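Local coordinates for putative esterase (Bacteroides intestinalis DSM 17393, PDB 5VOL), which acts as a ferulic acid esterase of carbohydrate esterase family 1, probably releasing ferulate groups from arabinoxylan, at residues R26-F31 with I83-N88; Y44-L49 with Y119-Y124; G99-P104 with T146-R151; A158-S163 with L261-P266; L165-E170 with S194-V199. All blocks are in the same frame, centred on the assembly; numbering follows the deposited sequence.

Contact 1. Residues R26-F31 with I83-N88; sequences RAYTVF and IIVTPN
Arg26 and Asn88 meet where strands 24-32 and 83-87 end their antiparallel pairing. The Arg26 chain bends at chi2 and again at chi3, and NH1 donates to Asn88 O over 3.0 Å, coming from above the carbonyl plane in a bent bond (N-H...O 137°). The guanidinium and the Asn88 amide lie nearly parallel, 12° apart, with ND2 over one guanidinium face; a water accepts from both ND2 and Ala27 N. Reciprocal backbone bonds join Thr29 and Thr86, the one from Thr86 N to Thr29 O being 2.9 Å. Phe31 N reaches Ile84 O at 2.7 Å, whereas the return from Ile84 N to Phe31 O is weak at 3.4 Å.

Tyr28, Val30, Val85 and Pro87 share one face of the sheet. Tyr28 CB packs 3.9 Å from Pro87 CA. Tyr28 CG lies between the backbone N and the carbonyl carbon (chi1 66°), and the ring that starts there meets Val85 CG2 obliquely through CD2, at 4.2 Å. Val30 CG2 meets Ile83 CG2 at 3.7 Å. On the face of Thr29 and Thr86, Phe31 CB sits 3.9 Å from Ile84 CB.

Strand 24-32 also pairs with strand 11-19, and strand 83-87 with strand 46-50, where Thr86 OG1 bonds Leu49 O. Helix 108-123 packs against Val85 and Pro87 through Phe116, and Tyr28 OH is hydrogen-bonded to the hydroxyls of Tyr119, on that helix, and Tyr124, just after it.

Contact 2. Residues Y44-L49 with Y119-Y124; sequences YPVLYL and YIEKKY
Tyr48 and Glu121 supply the polar link: Tyr48 OH donates to Glu121 OE2 at 2.6 Å. The carboxylate oxygen lies at the ring edge, in the ring plane, and is met on its anti side, 19° out of the carboxylate plane. The two side chains cross at about a right angle. Glu121, extended beyond CG, spans the gap between a strand and a helix whose segment axes approach to 11.1 Å. Its OE2 also forms a salt bridge with Arg133 NE, so two donors grip one buried oxygen, which would favour the ionised form.

Van der Waals contacts of Val46 and Ile120 flank this bond. Val46 CG1 packs 3.8 Å from Glu121 OE2, and Val46 CG2 lies over one face of the Tyr48 ring toward its rim. Ile120 CG2 approaches Tyr48 OH at 4.2 Å. Phe112 meets the Tyr48 ring edge-to-face. A separate contact, Tyr44 CD2 to Tyr124 O at 4.2 Å, lies at the end of the helix.

Helix 108-123, its segment directed at 142° to the strand, lies in a helical layer packed on the sheet that holds strand 46-50, as in the alpha/beta-hydrolase fold.

Contact 3. Residues G99-P104 with T146-R151; sequences GYFDMP and TNYGQR
Asn147 lies against Phe101 where helix 140-151, the helix following the probable nucleophile elbow of this alpha/beta-hydrolase fold, packs on segment 99-104. With Asn147 CG anti to the backbone N (chi1 -165°), Asn147 OD1 lies over one face of the ring, 3.6 Å from Phe101 CE1, while Asn147 CB meets the rim at Phe101 CZ, 3.6 Å away. The amide stands steeply on the ring, its plane turned 82° from it, and ND2 donates to Gln150 OE1 at 3.0 Å, in the plane of both amides.

Tyr148 comes next. Its hydroxyl donates to Tyr100 O over 2.6 Å, with the donor tilted 18° from the carbonyl plane, while its CE1 sits at the edge of the Phe101 ring, 4.0 Å from CD1. Phe112 and Tyr113 of helix 108-123 meet the Tyr148 ring as well. Tyr100 turns its own hydroxyl elsewhere, to His51 O.

One turn on from Asn147, Arg151 holds that side chain in place and forms a salt bridge to Glu109 through NH1. Its NH2 is 3.5 Å from Phe101 CD1, an atom at the guanidinium edge. Arg151 NE and NH2 both donate to Asn147 OD1, each at 2.8 Å, from the same face of the amide.

Contact 4. Residues A158-S163 with L261-P266; sequences AVYAMS and LYQCLP
Strand 158-162 and helix 254-271 run antiparallel in these segments, axes 9.4 Å apart at 172°, and Tyr160 and Cys264 come closest, with CA atoms 6.3 Å apart. In the alpha/beta-hydrolase fold this is a strand inside the sheet, between 133-138 and 214-218, covered by the last helix of the chain. Tyr160 CG is anti to the backbone N (chi1 -168°), placed so that the ring can lie against Cys264. Cys264 CB lies over the ring centre, 3.6 Å from the centroid and 9° off the normal, a CH-pi contact; SG, 4.2 Å from the centroid, makes an oblique sulfur-aromatic contact and also touches Tyr160 CB at 3.6 Å. Met162 adds an apolar side, its CE 4.3 Å from Cys264 CB and at the limit of contact with Leu261 CD2, while its CG lies in the plane of the Tyr160 ring at the edge. Phe216 stacks with Tyr160, and Asp218 OD2 is hydrogen-bonded to its hydroxyl. That same oxygen, Tyr160 OH, accepts from Gln263 NE2 at 3.0 Å, tilted from the Gln263 amide plane.

Contact 5. Residues L165-E170 with S194-V199; sequences LMSIPE and SCVKYV
Met166 CG stands anti to its carbonyl carbon (chi1 -67°) and a further bend at chi2 places SD against Cys195, while Ser194 OG, anti to its backbone N (chi1 173°), turns back over the start of helix 195-200. The motif is a serine N-cap: Ser194 OG accepts from Lys197 N at 3.1 Å in an almost straight bond (177°). It lies where the loop following strand 158-162 of the alpha/beta-hydrolase fold crosses the N-terminus of this short helix.

The loop takes part in that end through its backbone. Cys195 N, the first amide of the helix, donates to Met166 O over 2.8 Å, nearly along the C=O axis. A carbonyl at this end would be favoured by the helix dipole. Around the bond, Met166 SD packs 3.8 Å from Cys195 CB and 4.0 Å from Cys195 SG, and Met166 CB lies 4.1 Å from Val196 CG2. Phe232 and Asn229 of helix 226-238 also touch Met166, and Thr146 of helix 140-151 touches both Met166 and Cys195.

Ser167 flanks the cap on the loop side: its CB is 3.6 Å from Ser194 OG, and its OG comes within 4.1 Å of Val196 CG2.

All five contacts are largely buried, yet the centre of contact 4 lies about 9 Å from the chain centre and that of contact 5, the outermost, with partly exposed serines, about 16 Å. Contacts 1, 2 and 4 involve the same mixed sheet: contact 1 is strand on strand, dominated by backbone bonds, whereas contacts 2 and 4 set helices on strands through tyrosine hydroxyls and apolar groups. Leu47 and Leu49 of contact 2 pack on Leu265 and Leu261 of contact 4. Contacts 3 and 5 hold helices by different means, the first by side chains and a tyrosine-to-carbonyl bond, the second mainly by a backbone bond. Gln150 NE2 to Cys195 O, 2.9 Å, probably bonds those two together.

Contact 1. Residues R26-F31 with I83-N88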
# COMPACT_ATOMS: atom_id res chain seq x y z
N ARG C 26 38.17 8.96 -2.73
CA ARG C 26 36.86 8.35 -2.91
C ARG C 26 35.83 9.15 -2.13
O ARG C 26 35.87 9.21 -0.89
CB ARG C 26 36.87 6.89 -2.47
CG ARG C 26 37.55 5.94 -3.45
CD ARG C 26 36.69 5.72 -4.70
NE ARG C 26 37.08 6.59 -5.81
CZ ARG C 26 36.45 6.63 -6.98
NH1 ARG C 26 35.37 5.88 -7.18
NH2 ARG C 26 36.89 7.43 -7.94
N ALA C 27 34.92 9.80 -2.85
CA ALA C 27 33.85 10.53 -2.20
C ALA C 27 32.81 9.55 -1.64
O ALA C 27 32.65 8.43 -2.13
CB ALA C 27 33.19 11.51 -3.17
N TYR C 28 32.09 9.99 -0.63
CA TYR C 28 30.99 9.21 -0.08
C TYR C 28 29.96 10.16 0.50
O TYR C 28 30.27 11.31 0.80
CB TYR C 28 31.48 8.23 0.98
CG TYR C 28 32.02 8.91 2.22
CD1 TYR C 28 33.37 9.22 2.33
CD2 TYR C 28 31.19 9.22 3.29
CE1 TYR C 28 33.87 9.84 3.46
CE2 TYR C 28 31.68 9.83 4.42
CZ TYR C 28 33.03 10.14 4.51
OH TYR C 28 33.52 10.75 5.64
N THR C 29 28.73 9.67 0.64
CA THR C 29 27.64 10.46 1.19
C THR C 29 27.01 9.65 2.31
O THR C 29 26.69 8.48 2.12
CB THR C 29 26.59 10.82 0.12
OG1 THR C 29 27.21 11.52 -0.96
CG2 THR C 29 25.47 11.68 0.70
N VAL C 30 26.86 10.24 3.48
CA VAL C 30 26.38 9.47 4.62
C VAL C 30 25.18 10.17 5.24
O VAL C 30 25.13 11.40 5.31
CB VAL C 30 27.50 9.29 5.68
CG1 VAL C 30 28.07 10.63 6.10
CG2 VAL C 30 26.97 8.52 6.89
N PHE C 31 24.19 9.38 5.64
CA PHE C 31 23.07 9.88 6.44
C PHE C 31 23.38 9.74 7.93
O PHE C 31 23.72 8.66 8.38
CB PHE C 31 21.78 9.12 6.10
CG PHE C 31 20.67 9.33 7.11
CD1 PHE C 31 19.77 10.39 6.96
CD2 PHE C 31 20.53 8.49 8.20
CE1 PHE C 31 18.74 10.59 7.89
CE2 PHE C 31 19.50 8.68 9.14
CZ PHE C 31 18.61 9.73 8.98
N ILE C 83 23.12 4.45 10.61
CA ILE C 83 24.02 5.11 9.66
C ILE C 83 23.74 4.54 8.28
O ILE C 83 23.64 3.32 8.11
CB ILE C 83 25.52 4.89 10.04
CG1 ILE C 83 25.79 5.30 11.50
CG2 ILE C 83 26.44 5.63 9.08
CD1 ILE C 83 25.54 6.77 11.79
N ILE C 84 23.57 5.41 7.29
CA ILE C 84 23.41 4.95 5.92
C ILE C 84 24.52 5.59 5.07
O ILE C 84 24.75 6.80 5.14
CB ILE C 84 22.02 5.30 5.34
CG1 ILE C 84 20.91 4.78 6.26
CG2 ILE C 84 21.83 4.65 3.97
CD1 ILE C 84 19.54 5.27 5.82
N VAL C 85 25.22 4.79 4.28
CA VAL C 85 26.35 5.35 3.54
C VAL C 85 26.45 4.81 2.12
O VAL C 85 26.24 3.62 1.87
CB VAL C 85 27.67 5.10 4.28
CG1 VAL C 85 27.91 3.63 4.40
CG2 VAL C 85 28.86 5.78 3.57
N THR C 86 26.77 5.71 1.20
CA THR C 86 26.92 5.40 -0.21
C THR C 86 28.31 5.86 -0.66
O THR C 86 28.58 7.06 -0.66
CB THR C 86 25.85 6.10 -1.07
OG1 THR C 86 24.53 5.72 -0.61
CG2 THR C 86 26.02 5.74 -2.56
N PRO C 87 29.21 4.91 -0.97
CA PRO C 87 30.53 5.30 -1.48
C PRO C 87 30.47 5.60 -2.99
O PRO C 87 29.58 5.06 -3.66
CB PRO C 87 31.40 4.08 -1.19
CG PRO C 87 30.43 2.90 -1.31
CD PRO C 87 29.06 3.44 -0.88
N ASN C 88 31.40 6.40 -3.52
CA ASN C 88 31.42 6.57 -4.98
C ASN C 88 32.05 5.36 -5.63
O ASN C 88 33.20 5.02 -5.35
CB ASN C 88 32.19 7.83 -5.39
CG ASN C 88 32.07 8.12 -6.90
OD1 ASN C 88 31.10 7.72 -7.54
ND2 ASN C 88 33.07 8.80 -7.46
O HOH W 1 35.35 10.17 -5.65
O HOH W 2 23.74 7.79 0.74

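Contact 2. Residues Y44-L49 with Y119-Y124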
# COMPACT_ATOMS: atom_id res chain seq x y z
N TYR C 44 25.36 2.92 16.43
CA TYR C 44 24.27 2.65 15.49
C TYR C 44 24.51 1.45 14.60
O TYR C 44 25.66 1.09 14.31
CB TYR C 44 24.04 3.87 14.60
CG TYR C 44 23.78 5.17 15.32
CD1 TYR C 44 22.49 5.54 15.70
CD2 TYR C 44 24.82 6.04 15.61
CE1 TYR C 44 22.25 6.74 16.34
CE2 TYR C 44 24.59 7.23 16.27
CZ TYR C 44 23.31 7.58 16.63
OH TYR C 44 23.10 8.78 17.28
N PRO C 45 23.42 0.81 14.14
CA PRO C 45 23.62 -0.12 13.02
C PRO C 45 23.95 0.67 11.75
O PRO C 45 23.84 1.89 11.74
CB PRO C 45 22.28 -0.86 12.91
CG PRO C 45 21.32 -0.08 13.73
CD PRO C 45 22.07 0.72 14.72
N VAL C 46 24.37 -0.04 10.71
CA VAL C 46 24.71 0.62 9.46
C VAL C 46 24.13 -0.12 8.27
O VAL C 46 24.08 -1.36 8.24
CB VAL C 46 26.24 0.78 9.28
CG1 VAL C 46 26.91 -0.58 9.15
CG2 VAL C 46 26.54 1.64 8.05
N LEU C 47 23.65 0.66 7.31
CA LEU C 47 23.25 0.15 6.01
C LEU C 47 24.16 0.74 4.94
O LEU C 47 24.23 1.97 4.78
CB LEU C 47 21.78 0.51 5.70
CG LEU C 47 21.31 0.19 4.28
CD1 LEU C 47 21.30 -1.31 4.05
CD2 LEU C 47 19.91 0.78 4.02
N TYR C 48 24.86 -0.12 4.20
CA TYR C 48 25.59 0.32 3.02
C TYR C 48 24.61 0.33 1.85
O TYR C 48 24.02 -0.68 1.51
CB TYR C 48 26.81 -0.58 2.76
CG TYR C 48 27.82 -0.41 3.87
CD1 TYR C 48 28.75 0.63 3.84
CD2 TYR C 48 27.80 -1.24 4.99
CE1 TYR C 48 29.64 0.83 4.88
CE2 TYR C 48 28.69 -1.05 6.03
CZ TYR C 48 29.61 -0.03 5.97
OH TYR C 48 30.50 0.17 7.00
N LEU C 49 24.41 1.50 1.26
CA LEU C 49 23.41 1.64 0.21
C LEU C 49 24.08 2.08 -1.10
O LEU C 49 24.47 3.23 -1.25
CB LEU C 49 22.34 2.64 0.65
CG LEU C 49 21.14 2.91 -0.27
CD1 LEU C 49 20.34 1.63 -0.49
CD2 LEU C 49 20.26 3.96 0.37
N TYR C 119 37.08 2.77 8.32
CA TYR C 119 37.08 4.22 8.51
C TYR C 119 35.68 4.76 8.82
O TYR C 119 35.52 5.59 9.72
CB TYR C 119 37.63 4.91 7.25
CG TYR C 119 37.27 6.37 7.09
CD1 TYR C 119 36.16 6.74 6.37
CD2 TYR C 119 38.07 7.38 7.63
CE1 TYR C 119 35.82 8.06 6.19
CE2 TYR C 119 37.74 8.74 7.44
CZ TYR C 119 36.60 9.05 6.73
OH TYR C 119 36.21 10.36 6.51
N ILE C 120 34.69 4.30 8.07
CA ILE C 120 33.31 4.75 8.25
C ILE C 120 32.79 4.34 9.62
O ILE C 120 32.20 5.15 10.35
CB ILE C 120 32.38 4.16 7.15
CG1 ILE C 120 32.62 4.84 5.81
CG2 ILE C 120 30.90 4.30 7.54
CD1 ILE C 120 32.33 6.32 5.80
N GLU C 121 33.00 3.08 9.97
CA GLU C 121 32.35 2.52 11.16
C GLU C 121 32.97 3.04 12.44
O GLU C 121 32.31 3.04 13.48
CB GLU C 121 32.37 1.00 11.10
CG GLU C 121 31.47 0.51 9.99
CD GLU C 121 31.26 -0.97 9.98
OE1 GLU C 121 31.76 -1.67 10.90
OE2 GLU C 121 30.58 -1.45 9.05
N LYS C 122 34.21 3.51 12.36
CA LYS C 122 34.83 4.22 13.47
C LYS C 122 34.38 5.68 13.53
O LYS C 122 33.99 6.18 14.58
CB LYS C 122 36.36 4.15 13.36
CG LYS C 122 37.10 5.05 14.34
CD LYS C 122 38.62 4.86 14.22
CE LYS C 122 39.38 5.84 15.11
NZ LYS C 122 40.87 5.68 14.98
N LYS C 123 34.41 6.36 12.40
CA LYS C 123 34.11 7.79 12.38
C LYS C 123 32.65 8.08 12.73
O LYS C 123 32.36 9.07 13.39
CB LYS C 123 34.43 8.38 11.01
CG LYS C 123 34.08 9.84 10.88
CD LYS C 123 34.89 10.47 9.75
CE LYS C 123 34.73 11.98 9.72
NZ LYS C 123 35.68 12.60 8.77
N TYR C 124 31.75 7.21 12.29
CA TYR C 124 30.32 7.49 12.47
C TYR C 124 29.68 6.55 13.48
O TYR C 124 28.46 6.34 13.47
CB TYR C 124 29.60 7.44 11.10
CG TYR C 124 30.16 8.47 10.15
CD1 TYR C 124 29.93 9.83 10.35
CD2 TYR C 124 30.95 8.10 9.07
CE1 TYR C 124 30.45 10.78 9.51
CE2 TYR C 124 31.49 9.05 8.21
CZ TYR C 124 31.23 10.39 8.44
OH TYR C 124 31.74 11.35 7.59

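Contact 3. Residues G99-P104 with T146-R151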
# COMPACT_ATOMS: atom_id res chain seq x y z
N GLY C 99 31.96 -0.07 -10.63
CA GLY C 99 31.92 -1.44 -10.15
C GLY C 99 32.37 -1.64 -8.72
O GLY C 99 33.00 -0.76 -8.14
N TYR C 100 32.06 -2.82 -8.17
CA TYR C 100 32.21 -3.08 -6.73
C TYR C 100 33.20 -4.19 -6.41
O TYR C 100 33.60 -4.34 -5.27
CB TYR C 100 30.82 -3.40 -6.10
CG TYR C 100 29.93 -2.19 -6.13
CD1 TYR C 100 30.14 -1.15 -5.24
CD2 TYR C 100 28.93 -2.04 -7.09
CE1 TYR C 100 29.37 -0.00 -5.29
CE2 TYR C 100 28.14 -0.90 -7.14
CZ TYR C 100 28.38 0.12 -6.22
OH TYR C 100 27.63 1.27 -6.24
N PHE C 101 33.59 -4.97 -7.42
CA PHE C 101 34.49 -6.10 -7.15
C PHE C 101 35.92 -5.74 -7.54
O PHE C 101 36.15 -4.75 -8.24
CB PHE C 101 34.02 -7.34 -7.92
CG PHE C 101 32.52 -7.58 -7.83
CD1 PHE C 101 31.87 -7.57 -6.61
CD2 PHE C 101 31.78 -7.81 -8.98
CE1 PHE C 101 30.49 -7.79 -6.53
CE2 PHE C 101 30.40 -8.04 -8.91
CZ PHE C 101 29.76 -8.03 -7.68
N ASP C 102 36.88 -6.53 -7.08
CA ASP C 102 38.28 -6.32 -7.45
C ASP C 102 38.50 -6.60 -8.93
O ASP C 102 38.24 -7.70 -9.43
CB ASP C 102 39.19 -7.20 -6.60
CG ASP C 102 39.57 -6.53 -5.31
OD1 ASP C 102 39.05 -5.42 -5.04
OD2 ASP C 102 40.40 -7.10 -4.56
N MET C 103 38.97 -5.56 -9.63
CA MET C 103 39.28 -5.65 -11.04
C MET C 103 40.75 -5.27 -11.29
O MET C 103 41.38 -4.62 -10.45
CB MET C 103 38.34 -4.73 -11.84
CG MET C 103 36.85 -5.10 -11.69
SD MET C 103 35.72 -3.87 -12.36
CE MET C 103 36.05 -2.50 -11.25
N PRO C 104 41.31 -5.69 -12.43
CA PRO C 104 42.71 -5.35 -12.75
C PRO C 104 42.94 -3.84 -12.81
O PRO C 104 42.35 -3.18 -13.66
CB PRO C 104 42.93 -6.00 -14.12
CG PRO C 104 41.58 -6.21 -14.68
CD PRO C 104 40.69 -6.50 -13.49
N THR C 146 24.42 -8.02 -3.42
CA THR C 146 24.13 -9.44 -3.37
C THR C 146 25.40 -10.28 -3.30
O THR C 146 25.51 -11.17 -2.46
CB THR C 146 23.28 -9.84 -4.59
OG1 THR C 146 22.01 -9.17 -4.53
CG2 THR C 146 23.03 -11.33 -4.60
N ASN C 147 26.38 -10.00 -4.16
CA ASN C 147 27.59 -10.81 -4.19
C ASN C 147 28.46 -10.56 -2.95
O ASN C 147 29.12 -11.47 -2.47
CB ASN C 147 28.40 -10.58 -5.49
CG ASN C 147 29.45 -11.66 -5.73
OD1 ASN C 147 30.61 -11.34 -5.98
ND2 ASN C 147 29.06 -12.93 -5.65
N TYR C 148 28.45 -9.34 -2.42
CA TYR C 148 29.11 -9.07 -1.15
C TYR C 148 28.50 -9.93 -0.05
O TYR C 148 29.21 -10.49 0.81
CB TYR C 148 28.99 -7.60 -0.75
CG TYR C 148 30.00 -6.63 -1.34
CD1 TYR C 148 30.82 -6.99 -2.40
CD2 TYR C 148 30.12 -5.34 -0.82
CE1 TYR C 148 31.76 -6.06 -2.94
CE2 TYR C 148 31.03 -4.43 -1.34
CZ TYR C 148 31.85 -4.79 -2.39
OH TYR C 148 32.73 -3.84 -2.87
N GLY C 149 27.17 -10.01 -0.05
CA GLY C 149 26.48 -10.80 0.96
C GLY C 149 26.77 -12.27 0.77
O GLY C 149 26.86 -13.02 1.74
N GLN C 150 26.95 -12.68 -0.48
CA GLN C 150 27.24 -14.07 -0.80
C GLN C 150 28.65 -14.47 -0.35
O GLN C 150 28.86 -15.54 0.23
CB GLN C 150 27.06 -14.29 -2.30
CG GLN C 150 25.60 -14.32 -2.79
CD GLN C 150 25.50 -14.51 -4.29
OE1 GLN C 150 26.35 -14.02 -5.04
NE2 GLN C 150 24.47 -15.23 -4.74
N ARG C 151 29.64 -13.61 -0.62
CA ARG C 151 31.03 -13.96 -0.33
C ARG C 151 31.49 -13.43 1.04
O ARG C 151 32.54 -13.83 1.54
CB ARG C 151 31.95 -13.47 -1.46
CG ARG C 151 31.89 -14.34 -2.72
CD ARG C 151 32.87 -13.92 -3.85
NE ARG C 151 32.53 -12.61 -4.40
CZ ARG C 151 33.11 -11.48 -4.02
NH1 ARG C 151 34.09 -11.51 -3.13
NH2 ARG C 151 32.74 -10.32 -4.56

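Contact 4. Residues A158-S163 with L261-P266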
# COMPACT_ATOMS: atom_id res chain seq x y z
N ALA C 158 21.80 -9.01 6.40
CA ALA C 158 20.69 -8.82 5.46
C ALA C 158 21.13 -8.15 4.16
O ALA C 158 21.95 -7.24 4.18
CB ALA C 158 19.59 -8.00 6.13
N VAL C 159 20.53 -8.57 3.05
CA VAL C 159 20.75 -7.98 1.73
C VAL C 159 19.41 -7.60 1.09
O VAL C 159 18.50 -8.43 1.01
CB VAL C 159 21.49 -8.96 0.78
CG1 VAL C 159 21.63 -8.35 -0.62
CG2 VAL C 159 22.87 -9.33 1.35
N TYR C 160 19.29 -6.36 0.63
CA TYR C 160 18.11 -5.93 -0.11
C TYR C 160 18.55 -5.51 -1.51
O TYR C 160 19.17 -4.47 -1.68
CB TYR C 160 17.40 -4.76 0.59
CG TYR C 160 16.02 -4.46 0.05
CD1 TYR C 160 15.85 -3.82 -1.18
CD2 TYR C 160 14.88 -4.82 0.77
CE1 TYR C 160 14.56 -3.55 -1.68
CE2 TYR C 160 13.60 -4.55 0.28
CZ TYR C 160 13.45 -3.92 -0.94
OH TYR C 160 12.18 -3.66 -1.40
N ALA C 161 18.22 -6.32 -2.50
CA ALA C 161 18.68 -6.13 -3.88
C ALA C 161 17.59 -5.50 -4.76
O ALA C 161 16.57 -6.14 -4.99
CB ALA C 161 19.09 -7.48 -4.45
N MET C 162 17.80 -4.27 -5.24
CA MET C 162 16.81 -3.57 -6.07
C MET C 162 17.17 -3.61 -7.54
O MET C 162 18.25 -3.14 -7.90
CB MET C 162 16.67 -2.10 -5.68
CG MET C 162 16.54 -1.81 -4.19
SD MET C 162 16.76 -0.04 -3.95
CE MET C 162 16.67 0.02 -2.17
N SER C 163 16.27 -4.13 -8.38
CA SER C 163 16.47 -4.15 -9.83
C SER C 163 17.89 -4.60 -10.16
O SER C 163 18.59 -3.96 -10.96
CB SER C 163 16.21 -2.77 -10.42
OG SER C 163 15.04 -2.18 -9.89
N LEU C 261 12.85 1.91 -0.85
CA LEU C 261 13.33 2.27 0.48
C LEU C 261 12.31 2.02 1.57
O LEU C 261 12.67 1.68 2.69
CB LEU C 261 13.73 3.75 0.53
CG LEU C 261 15.11 4.09 0.00
CD1 LEU C 261 15.32 5.59 0.14
CD2 LEU C 261 16.18 3.32 0.80
N TYR C 262 11.03 2.22 1.24
CA TYR C 262 9.96 2.05 2.21
C TYR C 262 9.77 0.59 2.59
O TYR C 262 9.17 0.28 3.62
CB TYR C 262 8.65 2.65 1.67
CG TYR C 262 8.58 4.16 1.85
CD1 TYR C 262 8.09 4.70 3.03
CD2 TYR C 262 9.02 5.04 0.86
CE1 TYR C 262 8.02 6.06 3.22
CE2 TYR C 262 8.96 6.42 1.04
CZ TYR C 262 8.46 6.91 2.23
OH TYR C 262 8.37 8.26 2.46
N GLN C 263 10.29 -0.33 1.78
CA GLN C 263 10.33 -1.74 2.17
C GLN C 263 11.69 -2.12 2.76
O GLN C 263 11.78 -2.91 3.72
CB GLN C 263 9.99 -2.62 0.97
CG GLN C 263 8.52 -2.55 0.61
CD GLN C 263 8.24 -2.75 -0.87
OE1 GLN C 263 7.18 -2.34 -1.36
NE2 GLN C 263 9.18 -3.39 -1.59
N CYS C 264 12.74 -1.56 2.18
CA CYS C 264 14.12 -1.88 2.57
C CYS C 264 14.45 -1.46 3.99
O CYS C 264 14.99 -2.24 4.76
CB CYS C 264 15.11 -1.23 1.61
SG CYS C 264 16.85 -1.53 2.01
N LEU C 265 14.14 -0.22 4.35
CA LEU C 265 14.54 0.27 5.66
C LEU C 265 13.84 -0.45 6.82
O LEU C 265 14.50 -0.83 7.80
CB LEU C 265 14.32 1.78 5.72
CG LEU C 265 15.24 2.53 4.74
CD1 LEU C 265 14.90 4.01 4.70
CD2 LEU C 265 16.73 2.31 5.11
N PRO C 266 12.52 -0.68 6.70
CA PRO C 266 11.90 -1.51 7.76
C PRO C 266 12.41 -2.95 7.78
O PRO C 266 12.50 -3.55 8.84
CB PRO C 266 10.39 -1.46 7.42
CG PRO C 266 10.21 -0.14 6.70
CD PRO C 266 11.51 0.01 5.87

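Contact 5. Residues L165-E170 with S194-V199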
# COMPACT_ATOMS: atom_id res chain seq x y z
N LEU C 165 21.66 -6.13 -10.83
CA LEU C 165 22.46 -6.74 -11.90
C LEU C 165 23.02 -8.06 -11.39
O LEU C 165 24.19 -8.15 -11.03
CB LEU C 165 23.58 -5.81 -12.34
CG LEU C 165 24.47 -6.22 -13.51
CD1 LEU C 165 23.67 -6.20 -14.82
CD2 LEU C 165 25.69 -5.29 -13.60
N MET C 166 22.15 -9.08 -11.32
CA MET C 166 22.52 -10.38 -10.76
C MET C 166 23.50 -11.09 -11.68
O MET C 166 24.33 -11.89 -11.25
CB MET C 166 21.28 -11.24 -10.55
CG MET C 166 20.32 -10.72 -9.47
SD MET C 166 21.15 -10.42 -7.89
CE MET C 166 19.72 -10.36 -6.77
N SER C 167 23.36 -10.81 -12.97
CA SER C 167 24.28 -11.27 -14.01
C SER C 167 23.98 -10.45 -15.24
O SER C 167 22.99 -9.72 -15.26
CB SER C 167 24.12 -12.77 -14.30
OG SER C 167 22.81 -13.08 -14.77
N ILE C 168 24.81 -10.56 -16.28
CA ILE C 168 24.56 -9.84 -17.53
C ILE C 168 23.30 -10.34 -18.19
O ILE C 168 23.15 -11.53 -18.42
CB ILE C 168 25.73 -10.00 -18.52
CG1 ILE C 168 27.05 -9.60 -17.86
CG2 ILE C 168 25.47 -9.18 -19.78
CD1 ILE C 168 27.13 -8.14 -17.48
N PRO C 169 22.38 -9.41 -18.52
CA PRO C 169 21.12 -9.78 -19.20
C PRO C 169 21.37 -10.31 -20.60
O PRO C 169 22.35 -9.91 -21.22
CB PRO C 169 20.35 -8.45 -19.25
CG PRO C 169 21.40 -7.40 -19.19
CD PRO C 169 22.51 -7.96 -18.33
N GLU C 170 20.52 -11.20 -21.09
CA GLU C 170 20.67 -11.70 -22.46
C GLU C 170 20.51 -10.58 -23.48
O GLU C 170 21.05 -10.64 -24.59
CB GLU C 170 19.68 -12.83 -22.73
CG GLU C 170 19.70 -13.92 -21.67
CD GLU C 170 19.19 -15.26 -22.17
OE1 GLU C 170 19.02 -15.39 -23.41
OE2 GLU C 170 18.97 -16.16 -21.34
N SER C 194 28.93 -13.76 -11.11
CA SER C 194 27.49 -13.94 -11.28
C SER C 194 26.83 -14.34 -9.96
O SER C 194 27.28 -15.27 -9.29
CB SER C 194 27.20 -14.98 -12.35
OG SER C 194 25.81 -15.27 -12.41
N CYS C 195 25.80 -13.60 -9.58
CA CYS C 195 25.08 -13.87 -8.35
C CYS C 195 24.28 -15.14 -8.52
O CYS C 195 24.12 -15.92 -7.59
CB CYS C 195 24.17 -12.70 -7.97
SG CYS C 195 25.09 -11.20 -7.52
N VAL C 196 23.78 -15.34 -9.73
CA VAL C 196 23.02 -16.53 -10.07
C VAL C 196 23.91 -17.77 -10.01
O VAL C 196 23.59 -18.72 -9.31
CB VAL C 196 22.39 -16.41 -11.46
CG1 VAL C 196 21.64 -17.69 -11.82
CG2 VAL C 196 21.45 -15.19 -11.51
N LYS C 197 25.04 -17.73 -10.73
CA LYS C 197 25.96 -18.86 -10.74
C LYS C 197 26.39 -19.25 -9.34
O LYS C 197 26.51 -20.43 -9.02
CB LYS C 197 27.20 -18.56 -11.60
CG LYS C 197 28.26 -19.66 -11.50
CD LYS C 197 29.47 -19.42 -12.41
CE LYS C 197 30.42 -18.39 -11.83
NZ LYS C 197 30.89 -18.75 -10.44
N TYR C 198 26.62 -18.24 -8.49
CA TYR C 198 27.10 -18.48 -7.14
C TYR C 198 26.16 -19.39 -6.36
O TYR C 198 26.60 -20.25 -5.60
CB TYR C 198 27.28 -17.17 -6.39
CG TYR C 198 28.09 -17.33 -5.14
CD1 TYR C 198 27.48 -17.66 -3.94
CD2 TYR C 198 29.47 -17.18 -5.16
CE1 TYR C 198 28.23 -17.83 -2.78
CE2 TYR C 198 30.22 -17.33 -4.02
CZ TYR C 198 29.60 -17.66 -2.83
OH TYR C 198 30.34 -17.82 -1.69
N VAL C 199 24.86 -19.20 -6.56
CA VAL C 199 23.87 -20.06 -5.91
C VAL C 199 23.75 -21.39 -6.63
O VAL C 199 23.69 -22.43 -5.99
CB VAL C 199 22.48 -19.38 -5.85
CG1 VAL C 199 21.46 -20.31 -5.16
CG2 VAL C 199 22.59 -18.04 -5.12